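Local coordinates for nucleoside phosphorylase, putative (Trypanosoma brucei, PDB 3BJE), which catalyses, as a homodimeric uridine phosphorylase, the reversible phosphorolysis of uridine to uracil and ribose 1-phosphate, at residues G255-R260 / T266-V271; S248-C253 / I291-S296; K111-D114 / Q119-H122. All coordinates share one frame; numbering follows the deposited sequence.

How the contacts relate
Contact 2 is the buried one and forms part of the active site. Contacts 1 and 3 are only partly buried and lie on opposite sides of the chain's centre, with centres about 45 Å apart. Contacts 1 and 2 share the long loop between strand 239-246 and helix 270-276, touch each other through Arg256 and Phe250, and both meet uracil. Contact 3 is a separate hairpin at the end of helix 97-112, its nearest atoms about 17 Å from contact 2. Contact 2 joins its segments by methionine packing, contact 1 by an arginine and waters, contact 3 by backbone bonds and an aromatic pair. Across the dimer, contact 3 meets Gly259 and Arg260 of the second subunit's contact 1.

Contact 1: residues G255-R260 / T266-V271; sequences GRRVGR and TVPNMV. With URA (uracil), chain D.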
# COMPACT_ATOMS: atom_id res chain seq x y z
N GLY A 255 -13.12 1.10 -9.39
CA GLY A 255 -14.20 1.54 -10.26
C GLY A 255 -14.95 2.78 -9.80
O GLY A 255 -16.03 3.06 -10.31
N ARG A 256 -14.38 3.54 -8.86
CA ARG A 256 -14.94 4.85 -8.49
C ARG A 256 -14.55 5.90 -9.54
O ARG A 256 -13.41 5.93 -10.00
CB ARG A 256 -14.48 5.30 -7.10
CG ARG A 256 -15.06 4.47 -5.95
CD ARG A 256 -14.61 4.97 -4.59
NE ARG A 256 -15.46 4.42 -3.55
CZ ARG A 256 -15.28 3.25 -2.94
NH1 ARG A 256 -14.24 2.48 -3.20
NH2 ARG A 256 -16.16 2.84 -2.04
N ARG A 257 -15.51 6.74 -9.90
CA ARG A 257 -15.34 7.77 -10.93
C ARG A 257 -15.11 9.12 -10.25
O ARG A 257 -16.02 9.67 -9.61
CB ARG A 257 -16.59 7.81 -11.81
CG ARG A 257 -16.75 6.61 -12.73
CD ARG A 257 -18.09 6.70 -13.48
NE ARG A 257 -18.40 5.52 -14.31
CZ ARG A 257 -18.46 5.51 -15.65
NH1 ARG A 257 -18.18 6.59 -16.36
NH2 ARG A 257 -18.81 4.38 -16.28
N VAL A 258 -13.89 9.64 -10.36
CA VAL A 258 -13.49 10.86 -9.66
C VAL A 258 -12.94 11.91 -10.62
O VAL A 258 -11.82 11.78 -11.15
CB VAL A 258 -12.44 10.58 -8.58
CG1 VAL A 258 -12.04 11.87 -7.85
CG2 VAL A 258 -12.95 9.52 -7.59
N GLY A 259 -13.71 12.98 -10.81
CA GLY A 259 -13.23 14.16 -11.49
C GLY A 259 -12.53 13.90 -12.80
O GLY A 259 -13.07 13.23 -13.68
N ARG A 260 -11.30 14.42 -12.92
CA ARG A 260 -10.53 14.40 -14.15
C ARG A 260 -9.85 13.05 -14.41
O ARG A 260 -9.19 12.87 -15.45
CB ARG A 260 -9.50 15.52 -14.13
CG ARG A 260 -10.13 16.87 -13.99
CD ARG A 260 -10.73 17.36 -15.28
NE ARG A 260 -11.44 18.62 -15.09
CZ ARG A 260 -11.91 19.35 -16.09
NH1 ARG A 260 -11.79 18.93 -17.33
NH2 ARG A 260 -12.54 20.50 -15.84
N THR A 266 -9.58 2.25 -16.62
CA THR A 266 -9.53 0.99 -17.36
C THR A 266 -10.78 0.14 -17.12
O THR A 266 -11.24 -0.57 -18.04
CB THR A 266 -8.28 0.20 -16.93
OG1 THR A 266 -7.15 1.05 -17.07
CG2 THR A 266 -8.04 -1.06 -17.79
N VAL A 267 -11.29 0.17 -15.89
CA VAL A 267 -12.46 -0.62 -15.52
C VAL A 267 -13.48 0.26 -14.80
O VAL A 267 -13.74 0.08 -13.61
CB VAL A 267 -12.11 -1.84 -14.62
CG1 VAL A 267 -13.25 -2.84 -14.62
CG2 VAL A 267 -10.80 -2.52 -15.10
N PRO A 268 -14.06 1.23 -15.52
CA PRO A 268 -14.98 2.17 -14.87
C PRO A 268 -16.24 1.53 -14.30
O PRO A 268 -16.83 2.09 -13.38
CB PRO A 268 -15.34 3.14 -16.01
CG PRO A 268 -15.14 2.36 -17.24
CD PRO A 268 -13.93 1.50 -16.97
N ASN A 269 -16.66 0.41 -14.87
CA ASN A 269 -17.85 -0.29 -14.42
C ASN A 269 -17.54 -1.52 -13.59
O ASN A 269 -18.35 -2.45 -13.52
CB ASN A 269 -18.72 -0.65 -15.63
CG ASN A 269 -19.09 0.58 -16.45
OD1 ASN A 269 -19.49 1.61 -15.87
ND2 ASN A 269 -18.96 0.49 -17.77
N MET A 270 -16.40 -1.49 -12.90
CA MET A 270 -15.96 -2.63 -12.09
C MET A 270 -17.03 -3.18 -11.16
O MET A 270 -17.20 -4.40 -11.05
CB MET A 270 -14.72 -2.25 -11.26
CG MET A 270 -14.13 -3.45 -10.52
SD MET A 270 -12.71 -3.00 -9.50
CE MET A 270 -11.43 -2.75 -10.72
N VAL A 271 -17.75 -2.31 -10.46
CA VAL A 271 -18.70 -2.79 -9.47
C VAL A 271 -19.83 -3.61 -10.10
O VAL A 271 -20.10 -4.73 -9.69
CB VAL A 271 -19.27 -1.62 -8.64
CG1 VAL A 271 -20.60 -1.99 -8.00
CG2 VAL A 271 -18.28 -1.21 -7.60
N1 URA D . -12.69 -0.38 1.91
C2 URA D . -12.41 -0.53 0.60
O2 URA D . -11.25 -0.90 0.21
N3 URA D . -13.34 -0.28 -0.31
C4 URA D . -14.57 0.14 0.04
O4 URA D . -15.40 0.36 -0.85
C5 URA D . -14.88 0.31 1.38
C6 URA D . -13.90 0.04 2.32
O HOH W 1 -17.66 0.72 -10.81
O HOH W 2 -19.50 3.53 -12.91
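Gly255 packs on Val267 and Met270, where the uracil-binding loop of this nucleoside phosphorylase runs back on itself before helix 270-276. Val267 to Met270 form a type I beta turn that leads into the helix, with Asn269 at the N-cap position. Gly255 has a positive phi (76°), and its CA sits close against Val267 O and 4.0 Å from Met270 CB. Gly255 O accepts from a water that in turn accepts from Val271 N, so the water joins the loop to the first turn of the helix.

Arg256 points the other way, into the pocket. Arg256 NH2 donates a nearly straight bond to O4 of uracil (2.9 Å, 167°), and NH1 adds a weak one. The oxygen sits at the guanidinium edge, in its plane. NH1 is also held by Phe250 O and Gln254 OE1.

Arg257 returns to the turn. Its chain is extended from CG to NE and carries the guanidinium over Pro268, with Pro268 CB 3.7 Å from Arg257 NH2 on one face. At the edge, NE reaches Pro268 O through a water. Arg257 NH2 donates directly to Asn269 OD1 at 2.9 Å. This donor is tilted 32° from the Asn269 carbonyl plane, while OD1 lies in the guanidinium plane.

Farther along, Val258 packs on Asn105 of the second subunit, and Arg260 NH2 forms a salt bridge with Asp126 OD2 of that subunit.

Contact 2: residues S248-C253 / I291-S296; sequences SGFYGC and IEMETS. With R1P (1-O-phosphono-alpha-D-ribofuranose), chain C; URA (uracil), chain D.
Met293 reaches across to Gly249 and Phe250 and carries the whole direct contact between the two segments. Its CG is anti to the carbonyl carbon (chi1 -64°), and the chain runs straight until it bends at chi3. That bend lays CE against the Gly249 backbone, with Met293 CE 3.7 Å from Gly249 CA. Met293 SD stands 3.6 Å from Gly249 O and also lies at the edge of the Phe250 ring, near its plane. Met293 CG touches O2 of uracil.

Phe250 has CG anti to its own nitrogen (chi1 -172°). This sends the ring toward both ligands. Phe250 CE1 approaches N3 of uracil at 3.5 Å and also nears O5 of the sugar phosphate. Glu101 of the second subunit accepts from Phe250 N, so the neighbour fixes the backbone behind the ring.

The ribose is gripped from the other segment. Met293 N donates to sugar O2 at 3.0 Å. The bent side chain of Glu294 turns its carboxylate to the two ribose hydroxyls. Sugar O3 is modelled only 2.5 Å from Glu294 OE2, a length to be read with caution, and the bond from O2 to OE1 is also less sure. Glu292 folds back instead. Glu292 OE1 accepts from Glu294 N at 3.0 Å and, from the opposite face of the carboxylate, from Thr295 OG1. It thus ties down the backbone that holds Glu294. Arg145 bridges to both glutamates.

These segments supply a glutamate and a backbone N-H to the nucleoside phosphorylase site for uracil and ribose 1-phosphate, which other residues, including His34 and Arg74 of the second subunit, complete.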
# COMPACT_ATOMS: atom_id res chain seq x y z
N SER A 248 -5.63 -2.54 -5.88
CA SER A 248 -4.35 -1.82 -5.65
C SER A 248 -4.55 -0.31 -5.48
O SER A 248 -3.67 0.50 -5.79
CB SER A 248 -3.37 -2.15 -6.76
OG SER A 248 -3.92 -1.89 -8.05
N GLY A 249 -5.74 0.04 -4.97
CA GLY A 249 -6.15 1.42 -4.69
C GLY A 249 -7.58 1.41 -4.21
O GLY A 249 -8.17 0.35 -4.00
N PHE A 250 -8.13 2.60 -4.01
CA PHE A 250 -9.48 2.78 -3.49
C PHE A 250 -10.49 3.36 -4.49
O PHE A 250 -11.68 3.11 -4.39
CB PHE A 250 -9.41 3.71 -2.28
CG PHE A 250 -10.69 3.83 -1.52
CD1 PHE A 250 -11.00 2.92 -0.53
CD2 PHE A 250 -11.58 4.85 -1.78
CE1 PHE A 250 -12.17 3.02 0.20
CE2 PHE A 250 -12.75 4.97 -1.04
CZ PHE A 250 -13.04 4.05 -0.06
N TYR A 251 -10.03 4.22 -5.39
CA TYR A 251 -10.91 5.03 -6.21
C TYR A 251 -11.02 4.38 -7.56
O TYR A 251 -11.73 3.39 -7.68
CB TYR A 251 -10.44 6.50 -6.22
CG TYR A 251 -10.71 7.17 -4.88
CD1 TYR A 251 -12.00 7.56 -4.54
CD2 TYR A 251 -9.70 7.36 -3.94
CE1 TYR A 251 -12.28 8.14 -3.30
CE2 TYR A 251 -9.96 7.95 -2.69
CZ TYR A 251 -11.26 8.35 -2.38
OH TYR A 251 -11.59 8.91 -1.15
N GLY A 252 -10.34 4.90 -8.58
CA GLY A 252 -10.38 4.26 -9.91
C GLY A 252 -10.02 2.78 -9.87
O GLY A 252 -10.57 1.97 -10.61
N CYS A 253 -9.12 2.41 -8.97
CA CYS A 253 -8.76 1.00 -8.75
C CYS A 253 -9.88 0.10 -8.29
O CYS A 253 -9.75 -1.12 -8.36
CB CYS A 253 -7.62 0.92 -7.77
SG CYS A 253 -6.06 1.60 -8.42
N ILE A 291 -15.25 -6.08 -1.88
CA ILE A 291 -14.06 -5.49 -2.49
C ILE A 291 -13.31 -4.73 -1.40
O ILE A 291 -13.92 -3.95 -0.66
CB ILE A 291 -14.41 -4.47 -3.60
CG1 ILE A 291 -15.25 -5.13 -4.70
CG2 ILE A 291 -13.14 -3.81 -4.17
CD1 ILE A 291 -15.98 -4.12 -5.61
N GLU A 292 -12.00 -4.95 -1.31
CA GLU A 292 -11.16 -4.26 -0.33
C GLU A 292 -9.70 -4.27 -0.83
O GLU A 292 -9.45 -4.46 -2.04
CB GLU A 292 -11.35 -4.84 1.08
CG GLU A 292 -11.31 -6.37 1.20
CD GLU A 292 -9.92 -6.91 0.97
OE1 GLU A 292 -9.16 -6.94 1.95
OE2 GLU A 292 -9.62 -7.26 -0.20
N MET A 293 -8.73 -4.07 0.07
CA MET A 293 -7.35 -3.80 -0.39
C MET A 293 -6.24 -4.72 0.14
O MET A 293 -5.07 -4.48 -0.16
CB MET A 293 -6.99 -2.34 -0.07
CG MET A 293 -7.85 -1.34 -0.83
SD MET A 293 -7.50 0.39 -0.48
CE MET A 293 -5.79 0.52 -1.09
N GLU A 294 -6.57 -5.78 0.89
CA GLU A 294 -5.54 -6.65 1.50
C GLU A 294 -5.68 -8.16 1.30
O GLU A 294 -4.68 -8.88 1.39
CB GLU A 294 -5.47 -6.37 3.01
CG GLU A 294 -4.93 -4.98 3.35
CD GLU A 294 -6.01 -3.92 3.57
OE1 GLU A 294 -7.11 -4.25 4.05
OE2 GLU A 294 -5.77 -2.71 3.27
N THR A 295 -6.88 -8.65 1.06
CA THR A 295 -7.17 -10.07 1.28
C THR A 295 -6.47 -11.01 0.31
O THR A 295 -5.99 -12.06 0.71
CB THR A 295 -8.70 -10.30 1.32
OG1 THR A 295 -9.22 -9.67 2.49
CG2 THR A 295 -9.06 -11.78 1.37
N SER A 296 -6.41 -10.65 -0.97
CA SER A 296 -5.79 -11.52 -1.97
C SER A 296 -4.37 -11.92 -1.55
O SER A 296 -4.05 -13.12 -1.56
CB SER A 296 -5.72 -10.81 -3.32
OG SER A 296 -5.03 -9.58 -3.21
C5 R1P C . -9.46 1.67 2.86
O5 R1P C . -10.34 2.64 3.44
C4 R1P C . -9.04 0.64 3.89
O4 R1P C . -10.17 0.09 4.58
C1 R1P C . -10.24 -1.33 4.40
C2 R1P C . -9.44 -1.56 3.10
O2 R1P C . -9.02 -2.91 2.83
C3 R1P C . -8.32 -0.53 3.26
O3 R1P C . -7.29 -0.98 4.16
O1 R1P C . -9.76 -2.09 5.56
P R1P C . -9.35 -1.55 7.02
O1P R1P C . -8.12 -0.70 6.65
O2P R1P C . -9.01 -2.81 7.79
O3P R1P C . -10.46 -0.72 7.59
N1 URA D . -12.69 -0.38 1.91
C2 URA D . -12.41 -0.53 0.60
O2 URA D . -11.25 -0.90 0.21
N3 URA D . -13.34 -0.28 -0.31
C4 URA D . -14.57 0.14 0.04
O4 URA D . -15.40 0.36 -0.85
C5 URA D . -14.88 0.31 1.38
C6 URA D . -13.90 0.04 2.32

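Contact 3: residues K111-D114 / Q119-H122; sequences KEYD and QWRH
Tyr113 and Trp120 face each other across a short beta hairpin that follows directly on helix 97-112. They form a non-hydrogen-bonded antiparallel pair. The next pair, Asp114 and Gln119, is hydrogen-bonded in both directions. Glu112 O accepts from Arg121 N at 2.8 Å and extends the pairing back toward the helix.

The tyrosine can be followed outward. Tyr113 CB stands over the six-membered ring of Trp120, 3.8 Å from the centroid and almost on the ring normal, as a CH-pi contact. CG is anti to the backbone nitrogen (chi1 -173°), which carries the ring along the indole. Tyr113 CD1 then meets Trp120 NE1 at 3.5 Å and CE2 just beyond. The edge of Tyr113 thus points at the face of Trp120 in a T-shaped stack, the planes of Tyr113 and the Trp120 five-membered ring 61° apart. Tyr113 CE1 passes on to Gln119 N at 3.6 Å, and OH ends near the same nitrogen. Trp120 also meets the ring of His108 and packs on Gly259 of the second subunit.

One face of the Arg121 guanidinium lies against Asp114 CB. Arg121 NH1 and Asp114 OD2 form a long salt bridge that rests on charge alone, the two planes stacked 21° apart. Asp114 OD2 also pairs with Arg117. One water donates to Tyr113 O and accepts from Arg121 NH2. Another donates to both Glu112 OE1 and Arg121 O. Glu112 OE2 is held by Tyr307 OH and Arg123. Arg121 NE donates to Lys111 O at 3.0 Å.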
# COMPACT_ATOMS: atom_id res chain seq x y z
N LYS A 111 8.93 -15.92 13.12
CA LYS A 111 8.55 -17.28 13.49
C LYS A 111 9.56 -18.34 13.09
O LYS A 111 9.71 -19.35 13.79
CB LYS A 111 7.18 -17.61 12.93
CG LYS A 111 6.08 -16.90 13.71
CD LYS A 111 5.81 -17.56 15.07
CE LYS A 111 4.98 -16.67 15.98
NZ LYS A 111 4.76 -17.26 17.33
N GLU A 112 10.25 -18.14 11.97
CA GLU A 112 11.06 -19.23 11.40
C GLU A 112 12.55 -18.93 11.24
O GLU A 112 13.33 -19.84 10.91
CB GLU A 112 10.45 -19.71 10.09
CG GLU A 112 9.08 -20.31 10.25
CD GLU A 112 8.58 -21.00 9.00
OE1 GLU A 112 9.30 -21.90 8.49
OE2 GLU A 112 7.46 -20.67 8.55
N TYR A 113 12.98 -17.69 11.47
CA TYR A 113 14.41 -17.41 11.53
C TYR A 113 14.85 -17.41 12.99
O TYR A 113 14.39 -16.58 13.79
CB TYR A 113 14.80 -16.09 10.85
CG TYR A 113 16.30 -15.91 10.78
CD1 TYR A 113 17.07 -16.70 9.94
CD2 TYR A 113 16.95 -14.98 11.58
CE1 TYR A 113 18.44 -16.55 9.88
CE2 TYR A 113 18.33 -14.82 11.53
CZ TYR A 113 19.06 -15.61 10.68
OH TYR A 113 20.43 -15.48 10.63
N ASP A 114 15.69 -18.38 13.34
CA ASP A 114 16.23 -18.48 14.69
C ASP A 114 17.42 -17.53 14.82
O ASP A 114 18.52 -17.83 14.34
CB ASP A 114 16.62 -19.94 14.97
CG ASP A 114 17.10 -20.15 16.37
OD1 ASP A 114 17.43 -19.16 17.06
OD2 ASP A 114 17.16 -21.32 16.79
N GLN A 119 19.99 -19.22 11.79
CA GLN A 119 19.55 -20.18 10.78
C GLN A 119 18.03 -20.26 10.76
O GLN A 119 17.37 -20.00 11.77
CB GLN A 119 20.13 -21.57 11.08
CG GLN A 119 19.83 -22.08 12.49
CD GLN A 119 20.64 -23.33 12.88
OE1 GLN A 119 21.80 -23.52 12.47
NE2 GLN A 119 20.03 -24.18 13.71
N TRP A 120 17.49 -20.61 9.59
CA TRP A 120 16.07 -20.87 9.44
C TRP A 120 15.71 -22.23 10.03
O TRP A 120 16.46 -23.20 9.91
CB TRP A 120 15.65 -20.78 7.96
CG TRP A 120 15.74 -19.38 7.44
CD1 TRP A 120 16.84 -18.77 6.90
CD2 TRP A 120 14.70 -18.39 7.44
NE1 TRP A 120 16.55 -17.48 6.55
CE2 TRP A 120 15.24 -17.22 6.88
CE3 TRP A 120 13.36 -18.39 7.85
CZ2 TRP A 120 14.51 -16.05 6.73
CZ3 TRP A 120 12.62 -17.22 7.70
CH2 TRP A 120 13.20 -16.07 7.15
N ARG A 121 14.56 -22.29 10.67
CA ARG A 121 14.10 -23.51 11.30
C ARG A 121 13.79 -24.57 10.26
O ARG A 121 13.36 -24.25 9.15
CB ARG A 121 12.84 -23.21 12.12
CG ARG A 121 13.07 -22.25 13.29
CD ARG A 121 11.80 -22.00 14.10
NE ARG A 121 12.02 -20.90 15.03
CZ ARG A 121 12.72 -20.99 16.16
NH1 ARG A 121 13.26 -22.13 16.55
NH2 ARG A 121 12.86 -19.91 16.92
N HIS A 122 13.99 -25.84 10.62
CA HIS A 122 13.69 -26.94 9.72
C HIS A 122 12.19 -27.13 9.65
O HIS A 122 11.47 -26.84 10.61
CB HIS A 122 14.28 -28.27 10.20
CG HIS A 122 15.75 -28.23 10.44
ND1 HIS A 122 16.66 -27.91 9.46
CD2 HIS A 122 16.47 -28.49 11.56
CE1 HIS A 122 17.88 -27.97 9.97
NE2 HIS A 122 17.79 -28.32 11.24
O HOH W 3 11.99 -22.28 7.88
O HOH W 4 12.23 -17.64 15.16
O HOH W 5 17.00 -23.41 15.21
O HOH W 6 14.76 -21.47 19.21